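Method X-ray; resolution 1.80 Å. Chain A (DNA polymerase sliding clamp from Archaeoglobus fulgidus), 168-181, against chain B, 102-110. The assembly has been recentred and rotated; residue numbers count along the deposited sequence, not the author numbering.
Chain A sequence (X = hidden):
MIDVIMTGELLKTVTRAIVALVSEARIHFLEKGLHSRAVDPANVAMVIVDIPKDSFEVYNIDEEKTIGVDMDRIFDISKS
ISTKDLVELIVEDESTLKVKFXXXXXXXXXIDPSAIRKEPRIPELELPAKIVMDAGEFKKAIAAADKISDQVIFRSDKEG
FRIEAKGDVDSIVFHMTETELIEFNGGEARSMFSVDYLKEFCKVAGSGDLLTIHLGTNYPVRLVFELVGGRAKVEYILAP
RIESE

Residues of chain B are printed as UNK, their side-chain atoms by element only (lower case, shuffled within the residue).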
# COMPACT_ATOMS: atom_id res chain seq x y z
N ASP A 168 -19.45 -1.54 -25.20
CA ASP A 168 -19.52 -1.49 -26.65
C ASP A 168 -19.08 -2.79 -27.30
O ASP A 168 -19.78 -3.33 -28.16
CB ASP A 168 -18.67 -0.34 -27.19
CG ASP A 168 -19.28 1.02 -26.91
OD1 ASP A 168 -20.45 1.23 -27.28
OD2 ASP A 168 -18.59 1.88 -26.32
N VAL A 169 -17.93 -3.32 -26.88
CA VAL A 169 -17.41 -4.55 -27.48
C VAL A 169 -17.25 -5.72 -26.51
O VAL A 169 -16.83 -6.81 -26.92
CB VAL A 169 -16.07 -4.28 -28.18
CG1 VAL A 169 -16.27 -3.27 -29.30
CG2 VAL A 169 -15.04 -3.77 -27.18
N ASP A 170 -17.57 -5.52 -25.24
CA ASP A 170 -17.47 -6.61 -24.28
C ASP A 170 -18.64 -6.62 -23.30
O ASP A 170 -19.45 -5.69 -23.26
CB ASP A 170 -16.13 -6.57 -23.52
CG ASP A 170 -15.82 -5.21 -22.91
OD1 ASP A 170 -16.75 -4.40 -22.70
OD2 ASP A 170 -14.63 -4.96 -22.62
N SER A 171 -18.73 -7.70 -22.53
CA SER A 171 -19.80 -7.83 -21.56
C SER A 171 -19.37 -8.78 -20.46
O SER A 171 -18.40 -9.53 -20.60
CB SER A 171 -21.06 -8.38 -22.22
OG SER A 171 -20.83 -9.69 -22.73
N ILE A 172 -20.09 -8.75 -19.35
CA ILE A 172 -19.76 -9.61 -18.24
C ILE A 172 -21.03 -10.06 -17.54
O ILE A 172 -21.98 -9.28 -17.38
CB ILE A 172 -18.82 -8.89 -17.25
CG1 ILE A 172 -18.22 -9.89 -16.27
CG2 ILE A 172 -19.57 -7.79 -16.50
CD1 ILE A 172 -16.99 -9.35 -15.57
N VAL A 173 -21.07 -11.33 -17.15
CA VAL A 173 -22.22 -11.88 -16.46
C VAL A 173 -21.75 -12.66 -15.24
O VAL A 173 -20.90 -13.54 -15.35
CB VAL A 173 -23.02 -12.85 -17.36
CG1 VAL A 173 -24.14 -13.50 -16.55
CG2 VAL A 173 -23.59 -12.10 -18.56
N PHE A 174 -22.30 -12.29 -14.09
CA PHE A 174 -22.01 -12.97 -12.83
C PHE A 174 -23.29 -13.76 -12.60
O PHE A 174 -24.38 -13.21 -12.70
CB PHE A 174 -21.82 -11.96 -11.70
CG PHE A 174 -21.93 -12.56 -10.32
CD1 PHE A 174 -20.85 -13.21 -9.74
CD2 PHE A 174 -23.13 -12.48 -9.62
CE1 PHE A 174 -20.97 -13.79 -8.47
CE2 PHE A 174 -23.26 -13.06 -8.35
CZ PHE A 174 -22.18 -13.71 -7.78
N HIS A 175 -23.16 -15.05 -12.32
CA HIS A 175 -24.35 -15.86 -12.12
C HIS A 175 -24.15 -16.94 -11.07
O HIS A 175 -23.14 -17.64 -11.06
CB HIS A 175 -24.77 -16.52 -13.44
CG HIS A 175 -25.92 -17.47 -13.31
ND1 HIS A 175 -26.02 -18.62 -14.06
CD2 HIS A 175 -27.02 -17.44 -12.52
CE1 HIS A 175 -27.13 -19.26 -13.74
NE2 HIS A 175 -27.76 -18.56 -12.81
N MET A 176 -25.12 -17.05 -10.17
CA MET A 176 -25.11 -18.06 -9.13
C MET A 176 -26.47 -18.72 -9.08
O MET A 176 -27.50 -18.05 -9.05
CB MET A 176 -24.78 -17.44 -7.77
CG MET A 176 -23.30 -17.21 -7.55
SD MET A 176 -22.96 -16.61 -5.89
CE MET A 176 -23.14 -18.07 -4.96
N THR A 177 -26.48 -20.05 -9.08
CA THR A 177 -27.72 -20.81 -9.03
C THR A 177 -28.19 -20.92 -7.58
O THR A 177 -27.46 -20.58 -6.65
CB THR A 177 -27.52 -22.23 -9.57
OG1 THR A 177 -26.52 -22.89 -8.78
CG2 THR A 177 -27.09 -22.20 -11.02
N GLU A 178 -29.41 -21.40 -7.41
CA GLU A 178 -29.98 -21.56 -6.08
C GLU A 178 -29.06 -22.38 -5.16
O GLU A 178 -28.86 -22.02 -4.00
CB GLU A 178 -31.35 -22.23 -6.18
CG GLU A 178 -31.89 -22.73 -4.85
CD GLU A 178 -33.30 -23.28 -4.98
OE1 GLU A 178 -33.62 -23.85 -6.04
OE2 GLU A 178 -34.08 -23.15 -4.01
N THR A 179 -28.50 -23.47 -5.68
CA THR A 179 -27.63 -24.31 -4.86
C THR A 179 -26.35 -23.60 -4.42
O THR A 179 -25.80 -23.91 -3.37
CB THR A 179 -27.27 -25.63 -5.59
OG1 THR A 179 -26.69 -26.54 -4.65
CG2 THR A 179 -26.27 -25.38 -6.70
N GLU A 180 -25.90 -22.63 -5.22
CA GLU A 180 -24.68 -21.89 -4.90
C GLU A 180 -24.91 -20.77 -3.88
O GLU A 180 -23.98 -20.34 -3.20
CB GLU A 180 -24.08 -21.30 -6.18
CG GLU A 180 -23.60 -22.34 -7.19
CD GLU A 180 -23.07 -21.71 -8.47
OE1 GLU A 180 -23.85 -21.06 -9.20
OE2 GLU A 180 -21.86 -21.87 -8.74
N LEU A 181 -26.15 -20.31 -3.78
CA LEU A 181 -26.49 -19.23 -2.86
C LEU A 181 -26.76 -19.77 -1.46
O LEU A 181 -27.09 -20.94 -1.29
CB LEU A 181 -27.73 -18.50 -3.37
CG LEU A 181 -27.53 -17.78 -4.71
CD1 LEU A 181 -28.88 -17.42 -5.32
CD2 LEU A 181 -26.68 -16.53 -4.49
N UNK B 102 -14.33 -18.02 -11.35
CA UNK B 102 -15.29 -17.83 -10.27
C UNK B 102 -16.68 -18.00 -10.86
O UNK B 102 -16.92 -18.94 -11.61
N UNK B 103 -17.59 -17.09 -10.53
CA UNK B 103 -18.95 -17.16 -11.05
C UNK B 103 -19.15 -16.14 -12.16
O UNK B 103 -20.27 -15.78 -12.49
o UNK B 103 -19.89 -17.87 -8.92
c UNK B 103 -19.96 -16.88 -9.93
N UNK B 104 -18.04 -15.70 -12.75
CA UNK B 104 -18.08 -14.70 -13.81
C UNK B 104 -17.67 -15.19 -15.19
O UNK B 104 -16.78 -16.02 -15.33
c UNK B 104 -17.00 -12.56 -14.59
c UNK B 104 -17.74 -12.80 -12.21
c UNK B 104 -17.16 -13.52 -13.42
N UNK B 105 -18.36 -14.67 -16.21
CA UNK B 105 -18.03 -14.98 -17.59
C UNK B 105 -17.92 -13.65 -18.33
O UNK B 105 -18.90 -12.91 -18.44
c UNK B 105 -19.79 -17.03 -20.40
o UNK B 105 -19.96 -18.18 -19.94
o UNK B 105 -20.42 -16.60 -21.39
c UNK B 105 -18.78 -16.12 -19.73
c UNK B 105 -19.10 -15.84 -18.26
N UNK B 106 -16.72 -13.36 -18.82
CA UNK B 106 -16.43 -12.15 -19.57
C UNK B 106 -16.37 -12.52 -21.05
O UNK B 106 -15.82 -13.56 -21.41
c UNK B 106 -14.53 -10.44 -19.95
c UNK B 106 -15.08 -11.57 -19.11
o UNK B 106 -12.97 -7.28 -22.21
c UNK B 106 -14.64 -8.13 -20.73
c UNK B 106 -13.37 -10.60 -20.71
c UNK B 106 -12.85 -9.55 -21.47
c UNK B 106 -13.49 -8.32 -21.48
c UNK B 106 -15.16 -9.19 -19.98
N UNK B 107 -16.97 -11.69 -21.90
CA UNK B 107 -16.95 -11.94 -23.34
C UNK B 107 -16.36 -10.70 -23.99
O UNK B 107 -16.85 -9.59 -23.76
c UNK B 107 -18.36 -12.15 -23.89
c UNK B 107 -21.07 -14.88 -23.93
n UNK B 107 -22.40 -14.95 -24.59
c UNK B 107 -20.40 -13.54 -24.18
c UNK B 107 -19.03 -13.45 -23.51
N UNK B 108 -15.31 -10.87 -24.78
CA UNK B 108 -14.72 -9.72 -25.44
C UNK B 108 -14.60 -9.99 -26.93
O UNK B 108 -14.31 -11.12 -27.35
c UNK B 108 -12.79 -8.10 -25.53
c UNK B 108 -13.32 -9.37 -24.87
c UNK B 108 -12.35 -10.52 -25.09
N UNK B 109 -14.85 -8.96 -27.73
CA UNK B 109 -14.76 -9.10 -29.17
C UNK B 109 -13.30 -9.23 -29.56
O UNK B 109 -12.45 -8.48 -29.08
c UNK B 109 -15.38 -7.89 -29.85
N UNK B 110 -13.01 -10.20 -30.42
CA UNK B 110 -11.65 -10.40 -30.88
C UNK B 110 -11.34 -9.41 -31.99
O UNK B 110 -12.25 -8.81 -32.58
c UNK B 110 -11.52 -12.90 -30.30
c UNK B 110 -11.51 -14.29 -30.92
c UNK B 110 -11.48 -11.84 -31.40
c UNK B 110 -10.32 -12.72 -29.37
O HOH W 1 -20.23 -12.00 -20.72
O HOH W 2 -21.58 -19.89 -10.46

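Position 102 of chain B has no side-chain atoms and touches nothing on chain A, so it is Gly B102. Its phi of 58° is a value that favours glycine.

Position 103 carries one carbon and then one oxygen. Its CB points toward chain A and lies 3.6 Å from CE1 of Phe A174. This short hydroxyl side chain is Ser B103, small enough to fit beside the aromatic ring. Its OG is 3.1 Å from the oxygen of a water that lies 2.8 Å from His A175 O and 2.6 Å from Glu A180 OE2.

Position 104 shows one carbon bearing two others, which meet Ile A172 and the edge of the Phe A174 ring. The fork is that of a beta-branched aliphatic, Val B104: CG1 packs 3.4 Å from Ile A172 CD1, and CG2 lies 4.0 Å from Phe A174 CD1. A compact apolar group suits this buried face.

Position 105 has three carbons, the third carrying two oxygens. It starts on the face shared with Val A173, but its end leads away from chain A. This is Glu B105, whose carboxylate can stay in a partly exposed setting.

Position 106 has one carbon followed by a six-carbon ring bearing an oxygen, which reaches the carboxylate of Asp A170. It is Tyr B106. Although the residue is buried, its hydroxyl is satisfied, because OH donates to OD2 of Asp A170 at 2.9 Å. The ring gives the reach needed to pair with an acid two residues along the neighbouring strand from Ile A172, its bridge partner.

Position 107 is a row of four carbons ending in nitrogen, with CB 3.7 Å from Ser A171 OG. It is Lys B107, whose extended chain carries the amine away from chain A.

Position 108 again forks into two carbons from the first, one of them near Asp A170 CB. It is Val B108, a compact apolar group on the buried face.

Position 109 has a single carbon, CB, pointing toward chain A and 4.0 Å from Val A169 CB. It is Ala B109, small enough for the close backbone bond beside it.

Position 110 has four carbons forked at the second and points away: Leu B110, a choice this contact does not explain.

The contact works by pairing two antiparallel strands, one from each chain. Backbone hydrogen bonds run from Ser A171 N to Lys B107 O (2.9 Å), Lys B107 N to Ser A171 O (2.9 Å), Val A173 N to Glu B105 O (3.0 Å) and Glu B105 N to Val A173 O (2.9 Å). Ala B109 N to Val A169 O and His A175 N to Ser B103 O, each 3.0 Å, extend the ladder.

Chain B (102-110) GSVEYKVAL
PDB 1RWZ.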